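Local coordinates for Rho GTPase-activating protein 26 (Gallus gallus, PDB 1F7C) that accelerates GTP hydrolysis by the Rho-family GTPases RhoA and Cdc42, this piece being its RhoGAP (BH) domain, at residues A[92-95]-A[96-100]; A[143-146]-A[147-150]; A[154-157]-A[158-161]; A[201-204]-A[205-208]. All coordinates share one frame; numbering follows the deposited sequence.

Contact 1 (A[92-95]-A[96-100]); sequences WEIK and TITSA
Ile97 and Thr96 reach back along the chain to Trp92 and Glu93, closing the first turn of helix 94-106. The tight part is the side where Ile97 packs on Trp92: CD1 of Ile97 lies 4.0 Å from CB of Trp92, while its CG1 also rests over the backbone oxygen Glu93 O at 3.4 Å. A long apolar side chain suits this buried place, because CD1 reaches Trp92 while the residue also packs on Cys44 and Ala47 of helix 35-51. The indole of Trp92 turns toward helix 65-76, where it meets Leu71 and Ile74; its CE3 still finds CG2 of Thr96 at 3.8 Å, the methyl approaching obliquely. With OG1 of Thr96 beside its backbone N (chi1 -63°), that methyl is left on the indole and the hydroxyl turns to a water. Here the contact is looser. The water lies 2.7 Å from Thr96 OG1, accepts from Glu93 N at 3.0 Å and donates to Glu93 OE2 at 3.1 Å, while that carboxylate is also salt-bridged to Arg67. Glu93 holds the N-cap position, its carbonyl oxygen receiving Ile97 N at 3.0 Å in the carbonyl plane. Ser99 OG has its main partner in Gly63 N; the first turns of helix 94-106 thus lie against the loop that carries the predicted arginine finger Arg60, in the all-helical RhoGAP fold.

Contact 2 (A[143-146]-A[147-150]); sequences RLPE and KNRQ
Glu146 sends CG anti to its backbone N (chi1 -176°) and then bends at chi2 (64°), which folds its carboxylate back over the residues that follow; Arg149, bent at chi3 (47°), curls its guanidinium back toward Leu144 and the Glu146 carboxylate. The two oxygens are shared out. OE2 takes Arg149 NH2 in a salt bridge of 2.5 Å, met nearly along the C-O bond with the partner tilted from the guanidinium plane, and OE1 takes Gln150 NE2 at 2.8 Å from its anti side, nearly in the plane of the amide. Carboxylate and guanidinium planes are steeply inclined to each other, not a flat side-by-side pair. This is the N-terminal turn of helix 146-164, where Pro145, at the N-cap position, offers its carbonyl oxygen to Arg149 N at 3.2 Å. An acidic residue suits the first turn, where its negative charge probably interacts favourably with the positive end of the helix dipole. Arg149 has a second use, its NH1 reaching Leu144 O at 2.5 Å from above the carbonyl plane, and NH1 also makes a weak bond to Val141 O, so one guanidinium spans the loop between helices 130-141 and 146-164. Inward, Leu144 packs on Phe117 of helix 115-125. Asn148, buried, gives ND2 to Leu112 O, while its OD1 stands 3.8 Å from CB of Pro145.

Contact 3 (A[154-157]-A[158-161]); sequences LLMN and HLAK
The imidazole of His158 meets its own helix obliquely, near Leu155 O, and its CB sits 3.4 Å from Leu154 O. Both ring nitrogens are engaged beyond the two segments: ND1 with Glu49 OE2 and NE2 with Tyr59 OH, while the side chain packs on Ile45 and Val48 of helix 35-51. The other flat group, the amide of Asn157, points its ND2 along the helix surface toward Lys161, 3.9 Å from its CE; the lysine runs out extended beside it, and a water weakly links Asn157 ND2 and Lys161 NZ. Elsewhere on the turn the contact is apolar. Met156, bent at chi2 and chi3, brings CE to 3.8 Å from Leu159 CD1; an unbranched, flexible thioether suits a site where side chains of several helices converge, and Phe216, Ile209 and Leu184 also touch it. Small Ala160 leaves room for His212 beside the helix. The backbone bond from Leu159 N to Leu155 O, 2.9 Å, is one of the regular i to i+4 bonds of the helix. A buried histidine gripped at both nitrogens is fixed in rotation, and the neighbouring carboxylate of Glu49 would probably polarise its ring and favour a proton on ND1.

Contact 4 (A[201-204]-A[205-208]); sequences QNIV and IEIL
Regular alpha-helical backbone runs through both segments, in helix 198-210 of the all-helical RhoGAP domain, and three successive i to i+4 bonds tie them: Glu206 N to Asn202 O, Ile207 N to Ile203 O at 2.9 Å, and Leu208 N to Val204 O at 3.0 Å. Each donor sits a little off its carbonyl plane. Branched aliphatic residues suit a helix that packs on several neighbours, since they offer apolar surface to more than one of them. Ile207 leans back along the turn, its CD1 lying 3.9 Å from CG2 of Ile203, and its side chain touches Val134 and Ile137 of helix 130-141. Val204 and Leu208 make a looser pair, Val204 CG1 to Leu208 CD1 at 4.4 Å, while Val204 also touches Ala125 of helix 115-125. Ile205 extends CG1 to 3.5 Å from Gln201 O and packs on Leu184 of helix 173-184. Glu206 is less buried: its chain is extended beyond CG, and its side chain touches Val173 and Ala174 of the same helix 173-184. CG1 of Ile203 stands beside the backbone N (chi1 -59°), and a further turn at chi2 (-57°) leaves CD1 of Ile203 4.2 Å from Glu206 OE2.

In the fold
Contacts 3 and 4 lie within helices, whereas contacts 1 and 2 are helix starts, and burial and chemistry differ accordingly. Contacts 3 and 4 are nearest the centre of the chain, about 8 and 10 Å from it to their own centres, and they touch: Met156 SD comes to 3.7 Å from Leu208 CB, so helices 146-164 and 198-210 meet there. Contact 4 is mostly aliphatic; contact 3 adds a polar flank. Contacts 1 and 2 are both peripheral. Contact 2 opens the helix that contact 3 continues; its residues are mostly exposed, joined by a salt bridge and a side-chain amide hydrogen bond. Contact 1, half buried, combines apolar packing with a water and approaches the predicted arginine finger more closely than contact 3.

Contact 1 (A[92-95]-A[96-100])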
loop_
_atom_site.group_PDB
_atom_site.type_symbol
_atom_site.label_atom_id
_atom_site.label_comp_id
_atom_site.label_asym_id
_atom_site.label_seq_id
_atom_site.Cartn_x
_atom_site.Cartn_y
_atom_site.Cartn_z
ATOM N N TRP A 92 15.406 6.653 14.229
ATOM C CA TRP A 92 13.974 6.571 13.957
ATOM C C TRP A 92 13.367 5.189 14.202
ATOM O O TRP A 92 13.833 4.188 13.664
ATOM C CB TRP A 92 13.702 7.006 12.514
ATOM C CG TRP A 92 13.978 8.460 12.263
ATOM C CD1 TRP A 92 14.973 8.987 11.486
ATOM C CD2 TRP A 92 13.255 9.577 12.804
ATOM N NE1 TRP A 92 14.912 10.363 11.508
ATOM C CE2 TRP A 92 13.866 10.751 12.308
ATOM C CE3 TRP A 92 12.149 9.699 13.659
ATOM C CZ2 TRP A 92 13.407 12.033 12.641
ATOM C CZ3 TRP A 92 11.695 10.972 13.989
ATOM C CH2 TRP A 92 12.322 12.120 13.481
ATOM N N GLU A 93 12.321 5.150 15.019
ATOM C CA GLU A 93 11.632 3.905 15.340
ATOM C C GLU A 93 10.885 3.372 14.119
ATOM O O GLU A 93 10.417 4.148 13.283
ATOM C CB GLU A 93 10.650 4.144 16.483
ATOM C CG GLU A 93 11.314 4.662 17.744
ATOM C CD GLU A 93 10.311 5.089 18.800
ATOM O OE1 GLU A 93 9.564 4.219 19.309
ATOM O OE2 GLU A 93 10.269 6.301 19.117
ATOM N N ILE A 94 10.776 2.049 14.025
ATOM C CA ILE A 94 10.082 1.401 12.918
ATOM C C ILE A 94 8.606 1.831 12.882
ATOM O O ILE A 94 8.070 2.132 11.815
ATOM C CB ILE A 94 10.175 -0.158 13.031
ATOM C CG1 ILE A 94 11.607 -0.634 12.733
ATOM C CG2 ILE A 94 9.193 -0.813 12.071
ATOM C CD1 ILE A 94 12.069 -0.387 11.308
ATOM N N LYS A 95 7.956 1.850 14.044
ATOM C CA LYS A 95 6.556 2.257 14.150
ATOM C C LYS A 95 6.391 3.670 13.564
ATOM O O LYS A 95 5.359 4.008 12.995
ATOM C CB LYS A 95 6.125 2.245 15.623
ATOM C CG LYS A 95 6.961 3.175 16.511
ATOM C CD LYS A 95 6.879 2.826 18.001
ATOM C CE LYS A 95 5.460 2.902 18.549
ATOM N NZ LYS A 95 5.402 2.648 20.024
ATOM N N THR A 96 7.432 4.482 13.711
ATOM C CA THR A 96 7.446 5.853 13.214
ATOM C C THR A 96 7.587 5.878 11.695
ATOM O O THR A 96 6.928 6.662 11.009
ATOM C CB THR A 96 8.624 6.643 13.835
ATOM O OG1 THR A 96 8.451 6.725 15.254
ATOM C CG2 THR A 96 8.701 8.041 13.260
ATOM N N ILE A 97 8.459 5.015 11.180
ATOM C CA ILE A 97 8.706 4.918 9.752
ATOM C C ILE A 97 7.531 4.323 8.969
ATOM O O ILE A 97 7.291 4.718 7.824
ATOM C CB ILE A 97 9.981 4.093 9.492
ATOM C CG1 ILE A 97 11.182 4.836 10.092
ATOM C CG2 ILE A 97 10.155 3.833 7.981
ATOM C CD1 ILE A 97 12.479 4.054 10.091
ATOM N N THR A 98 6.798 3.386 9.570
ATOM C CA THR A 98 5.658 2.787 8.873
ATOM C C THR A 98 4.470 3.735 8.932
ATOM O O THR A 98 3.634 3.756 8.027
ATOM C CB THR A 98 5.225 1.422 9.475
ATOM O OG1 THR A 98 4.820 1.596 10.835
ATOM C CG2 THR A 98 6.370 0.423 9.409
ATOM N N SER A 99 4.389 4.514 10.006
ATOM C CA SER A 99 3.305 5.473 10.143
ATOM C C SER A 99 3.519 6.624 9.166
ATOM O O SER A 99 2.562 7.159 8.611
ATOM C CB SER A 99 3.218 5.987 11.580
ATOM O OG SER A 99 2.532 5.050 12.398
ATOM N N ALA A 100 4.780 6.980 8.938
ATOM C CA ALA A 100 5.099 8.050 8.011
ATOM C C ALA A 100 4.602 7.654 6.632
ATOM O O ALA A 100 3.994 8.459 5.921
ATOM C CB ALA A 100 6.597 8.289 7.975
HETATM O O HOH W 1 10.877 7.421 16.344
#

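Contact 2 (A[143-146]-A[147-150])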
loop_
_atom_site.group_PDB
_atom_site.type_symbol
_atom_site.label_atom_id
_atom_site.label_comp_id
_atom_site.label_asym_id
_atom_site.label_seq_id
_atom_site.Cartn_x
_atom_site.Cartn_y
_atom_site.Cartn_z
ATOM N N ARG A 143 -4.300 0.028 -16.737
ATOM C CA ARG A 143 -4.960 1.174 -17.311
ATOM C C ARG A 143 -4.704 2.435 -16.483
ATOM O O ARG A 143 -5.005 3.544 -16.919
ATOM C CB ARG A 143 -6.451 0.876 -17.468
ATOM C CG ARG A 143 -6.686 -0.180 -18.543
ATOM C CD ARG A 143 -8.127 -0.261 -18.968
ATOM N NE ARG A 143 -8.940 -1.039 -18.047
ATOM C CZ ARG A 143 -10.268 -1.011 -18.025
ATOM N NH1 ARG A 143 -10.933 -0.233 -18.873
ATOM N NH2 ARG A 143 -10.932 -1.770 -17.166
ATOM N N LEU A 144 -4.121 2.263 -15.301
ATOM C CA LEU A 144 -3.807 3.394 -14.435
ATOM C C LEU A 144 -2.635 4.182 -14.994
ATOM O O LEU A 144 -1.833 3.658 -15.741
ATOM C CB LEU A 144 -3.405 2.922 -13.035
ATOM C CG LEU A 144 -4.411 2.205 -12.140
ATOM C CD1 LEU A 144 -3.701 1.690 -10.892
ATOM C CD2 LEU A 144 -5.529 3.156 -11.769
ATOM N N PRO A 145 -2.535 5.467 -14.649
ATOM C CA PRO A 145 -1.403 6.255 -15.153
ATOM C C PRO A 145 -0.110 5.646 -14.569
ATOM O O PRO A 145 -0.093 5.154 -13.435
ATOM C CB PRO A 145 -1.664 7.655 -14.590
ATOM C CG PRO A 145 -3.165 7.693 -14.418
ATOM C CD PRO A 145 -3.518 6.309 -13.939
ATOM N N GLU A 146 0.965 5.699 -15.341
ATOM C CA GLU A 146 2.259 5.161 -14.942
ATOM C C GLU A 146 2.622 5.356 -13.470
ATOM O O GLU A 146 2.931 4.394 -12.776
ATOM C CB GLU A 146 3.357 5.778 -15.809
ATOM C CG GLU A 146 4.737 5.219 -15.552
ATOM C CD GLU A 146 4.838 3.750 -15.907
ATOM O OE1 GLU A 146 5.885 3.139 -15.594
ATOM O OE2 GLU A 146 3.879 3.206 -16.503
ATOM N N LYS A 147 2.582 6.600 -13.002
ATOM C CA LYS A 147 2.931 6.911 -11.625
ATOM C C LYS A 147 2.146 6.164 -10.545
ATOM O O LYS A 147 2.728 5.751 -9.542
ATOM C CB LYS A 147 2.840 8.427 -11.390
ATOM C CG LYS A 147 3.843 9.217 -12.232
ATOM C CD LYS A 147 3.967 10.682 -11.805
ATOM C CE LYS A 147 2.682 11.454 -12.031
ATOM N NZ LYS A 147 2.867 12.904 -11.773
ATOM N N ASN A 148 0.840 5.994 -10.731
ATOM C CA ASN A 148 0.042 5.281 -9.741
ATOM C C ASN A 148 0.442 3.823 -9.769
ATOM O O ASN A 148 0.641 3.205 -8.722
ATOM C CB ASN A 148 -1.454 5.398 -10.040
ATOM C CG ASN A 148 -1.943 6.844 -10.019
ATOM O OD1 ASN A 148 -1.503 7.662 -10.820
ATOM N ND2 ASN A 148 -2.848 7.160 -9.096
ATOM N N ARG A 149 0.559 3.282 -10.976
ATOM C CA ARG A 149 0.938 1.891 -11.164
ATOM C C ARG A 149 2.307 1.616 -10.526
ATOM O O ARG A 149 2.482 0.635 -9.793
ATOM C CB ARG A 149 0.964 1.552 -12.663
ATOM C CG ARG A 149 1.487 0.146 -12.965
ATOM C CD ARG A 149 1.333 -0.301 -14.424
ATOM N NE ARG A 149 1.766 0.717 -15.378
ATOM C CZ ARG A 149 0.957 1.641 -15.886
ATOM N NH1 ARG A 149 -0.324 1.665 -15.535
ATOM N NH2 ARG A 149 1.426 2.553 -16.727
ATOM N N GLN A 150 3.262 2.503 -10.785
ATOM C CA GLN A 150 4.605 2.349 -10.260
ATOM C C GLN A 150 4.676 2.334 -8.745
ATOM O O GLN A 150 5.313 1.459 -8.170
ATOM C CB GLN A 150 5.513 3.451 -10.787
ATOM C CG GLN A 150 6.398 3.028 -11.939
ATOM C CD GLN A 150 7.367 4.128 -12.347
ATOM O OE1 GLN A 150 8.004 4.761 -11.492
ATOM N NE2 GLN A 150 7.494 4.356 -13.654
#

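Contact 3 (A[154-157]-A[158-161])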
loop_
_atom_site.group_PDB
_atom_site.type_symbol
_atom_site.label_atom_id
_atom_site.label_comp_id
_atom_site.label_asym_id
_atom_site.label_seq_id
_atom_site.Cartn_x
_atom_site.Cartn_y
_atom_site.Cartn_z
ATOM N N LEU A 154 5.700 -0.883 -6.124
ATOM C CA LEU A 154 6.681 -0.903 -5.047
ATOM C C LEU A 154 6.026 -1.330 -3.751
ATOM O O LEU A 154 6.591 -2.112 -2.999
ATOM C CB LEU A 154 7.293 0.481 -4.830
ATOM C CG LEU A 154 8.169 1.089 -5.918
ATOM C CD1 LEU A 154 8.514 2.534 -5.545
ATOM C CD2 LEU A 154 9.425 0.270 -6.079
ATOM N N LEU A 155 4.839 -0.797 -3.483
ATOM C CA LEU A 155 4.117 -1.122 -2.270
ATOM C C LEU A 155 3.688 -2.576 -2.156
ATOM O O LEU A 155 3.884 -3.181 -1.112
ATOM C CB LEU A 155 2.888 -0.231 -2.128
ATOM C CG LEU A 155 3.087 1.034 -1.297
ATOM C CD1 LEU A 155 1.839 1.917 -1.404
ATOM C CD2 LEU A 155 3.370 0.648 0.151
ATOM N N MET A 156 3.097 -3.128 -3.214
ATOM C CA MET A 156 2.642 -4.516 -3.175
ATOM C C MET A 156 3.802 -5.530 -3.113
ATOM O O MET A 156 3.703 -6.572 -2.463
ATOM C CB MET A 156 1.740 -4.819 -4.380
ATOM C CG MET A 156 0.415 -4.054 -4.411
ATOM S SD MET A 156 -0.561 -4.223 -2.897
ATOM C CE MET A 156 -0.224 -2.666 -2.134
ATOM N N ASN A 157 4.898 -5.222 -3.795
ATOM C CA ASN A 157 6.062 -6.095 -3.789
ATOM C C ASN A 157 6.565 -6.175 -2.348
ATOM O O ASN A 157 6.860 -7.260 -1.839
ATOM C CB ASN A 157 7.147 -5.505 -4.691
ATOM C CG ASN A 157 8.427 -6.311 -4.675
ATOM O OD1 ASN A 157 8.538 -7.341 -5.337
ATOM N ND2 ASN A 157 9.404 -5.845 -3.908
ATOM N N HIS A 158 6.632 -5.012 -1.698
ATOM C CA HIS A 158 7.095 -4.887 -0.319
ATOM C C HIS A 158 6.173 -5.566 0.692
ATOM O O HIS A 158 6.643 -6.231 1.625
ATOM C CB HIS A 158 7.263 -3.402 0.054
ATOM C CG HIS A 158 7.414 -3.159 1.526
ATOM N ND1 HIS A 158 8.567 -3.458 2.221
ATOM C CD2 HIS A 158 6.539 -2.676 2.442
ATOM C CE1 HIS A 158 8.396 -3.171 3.499
ATOM N NE2 HIS A 158 7.175 -2.694 3.660
ATOM N N LEU A 159 4.866 -5.396 0.519
ATOM C CA LEU A 159 3.906 -6.009 1.437
ATOM C C LEU A 159 3.927 -7.537 1.331
ATOM O O LEU A 159 3.708 -8.223 2.322
ATOM C CB LEU A 159 2.487 -5.477 1.186
ATOM C CG LEU A 159 2.256 -3.987 1.496
ATOM C CD1 LEU A 159 0.787 -3.673 1.348
ATOM C CD2 LEU A 159 2.705 -3.656 2.905
ATOM N N ALA A 160 4.201 -8.066 0.139
ATOM C CA ALA A 160 4.263 -9.517 -0.062
ATOM C C ALA A 160 5.403 -10.112 0.774
ATOM O O ALA A 160 5.297 -11.229 1.280
ATOM C CB ALA A 160 4.483 -9.847 -1.539
ATOM N N LYS A 161 6.487 -9.353 0.904
ATOM C CA LYS A 161 7.645 -9.759 1.676
ATOM C C LYS A 161 7.306 -9.675 3.150
ATOM O O LYS A 161 7.716 -10.527 3.937
ATOM C CB LYS A 161 8.834 -8.842 1.391
ATOM C CG LYS A 161 9.471 -9.015 0.036
ATOM C CD LYS A 161 10.674 -8.103 -0.054
ATOM C CE LYS A 161 11.302 -8.124 -1.418
ATOM N NZ LYS A 161 12.539 -7.291 -1.384
HETATM O O HOH W 2 10.561 -4.548 -1.725
#

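Contact 4 (A[201-204]-A[205-208])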
loop_
_atom_site.group_PDB
_atom_site.type_symbol
_atom_site.label_atom_id
_atom_site.label_comp_id
_atom_site.label_asym_id
_atom_site.label_seq_id
_atom_site.Cartn_x
_atom_site.Cartn_y
_atom_site.Cartn_z
ATOM N N GLN A 201 -12.954 -3.626 -0.433
ATOM C CA GLN A 201 -11.818 -2.750 -0.666
ATOM C C GLN A 201 -10.598 -3.501 -0.145
ATOM O O GLN A 201 -9.497 -3.383 -0.682
ATOM C CB GLN A 201 -11.965 -1.442 0.105
ATOM C CG GLN A 201 -13.266 -0.705 -0.148
ATOM C CD GLN A 201 -13.187 0.749 0.294
ATOM O OE1 GLN A 201 -12.586 1.069 1.325
ATOM N NE2 GLN A 201 -13.800 1.636 -0.482
ATOM N N ASN A 202 -10.812 -4.282 0.909
ATOM C CA ASN A 202 -9.753 -5.062 1.521
ATOM C C ASN A 202 -9.357 -6.272 0.666
ATOM O O ASN A 202 -8.185 -6.624 0.600
ATOM C CB ASN A 202 -10.180 -5.506 2.921
ATOM C CG ASN A 202 -10.491 -4.331 3.832
ATOM O OD1 ASN A 202 -10.315 -3.174 3.452
ATOM N ND2 ASN A 202 -10.952 -4.623 5.043
ATOM N N ILE A 203 -10.335 -6.890 0.009
ATOM C CA ILE A 203 -10.087 -8.046 -0.855
ATOM C C ILE A 203 -9.202 -7.643 -2.039
ATOM O O ILE A 203 -8.366 -8.423 -2.515
ATOM C CB ILE A 203 -11.414 -8.625 -1.417
ATOM C CG1 ILE A 203 -12.334 -9.044 -0.265
ATOM C CG2 ILE A 203 -11.133 -9.808 -2.324
ATOM C CD1 ILE A 203 -11.716 -10.053 0.682
ATOM N N VAL A 204 -9.396 -6.417 -2.509
ATOM C CA VAL A 204 -8.625 -5.902 -3.624
ATOM C C VAL A 204 -7.137 -5.865 -3.239
ATOM O O VAL A 204 -6.284 -6.323 -4.001
ATOM C CB VAL A 204 -9.129 -4.480 -4.035
ATOM C CG1 VAL A 204 -8.120 -3.795 -4.945
ATOM C CG2 VAL A 204 -10.471 -4.598 -4.759
ATOM N N ILE A 205 -6.832 -5.334 -2.057
ATOM C CA ILE A 205 -5.447 -5.266 -1.622
ATOM C C ILE A 205 -4.864 -6.685 -1.505
ATOM O O ILE A 205 -3.728 -6.930 -1.915
ATOM C CB ILE A 205 -5.324 -4.536 -0.276
ATOM C CG1 ILE A 205 -5.984 -3.151 -0.376
ATOM C CG2 ILE A 205 -3.858 -4.430 0.127
ATOM C CD1 ILE A 205 -5.521 -2.289 -1.544
ATOM N N GLU A 206 -5.655 -7.611 -0.962
ATOM C CA GLU A 206 -5.227 -8.990 -0.806
ATOM C C GLU A 206 -4.851 -9.600 -2.141
ATOM O O GLU A 206 -3.815 -10.251 -2.262
ATOM C CB GLU A 206 -6.328 -9.827 -0.172
ATOM C CG GLU A 206 -6.553 -9.569 1.303
ATOM C CD GLU A 206 -7.606 -10.492 1.863
ATOM O OE1 GLU A 206 -7.827 -11.560 1.250
ATOM O OE2 GLU A 206 -8.203 -10.167 2.909
ATOM N N ILE A 207 -5.697 -9.400 -3.142
ATOM C CA ILE A 207 -5.432 -9.932 -4.467
ATOM C C ILE A 207 -4.147 -9.343 -5.048
ATOM O O ILE A 207 -3.360 -10.047 -5.663
ATOM C CB ILE A 207 -6.603 -9.642 -5.424
ATOM C CG1 ILE A 207 -7.834 -10.445 -4.989
ATOM C CG2 ILE A 207 -6.218 -10.008 -6.850
ATOM C CD1 ILE A 207 -9.139 -10.014 -5.657
ATOM N N LEU A 208 -3.932 -8.052 -4.838
ATOM C CA LEU A 208 -2.739 -7.393 -5.352
ATOM C C LEU A 208 -1.460 -7.872 -4.684
ATOM O O LEU A 208 -0.405 -7.897 -5.317
ATOM C CB LEU A 208 -2.858 -5.878 -5.202
ATOM C CG LEU A 208 -3.849 -5.194 -6.153
ATOM C CD1 LEU A 208 -3.847 -3.698 -5.896
ATOM C CD2 LEU A 208 -3.466 -5.481 -7.593
#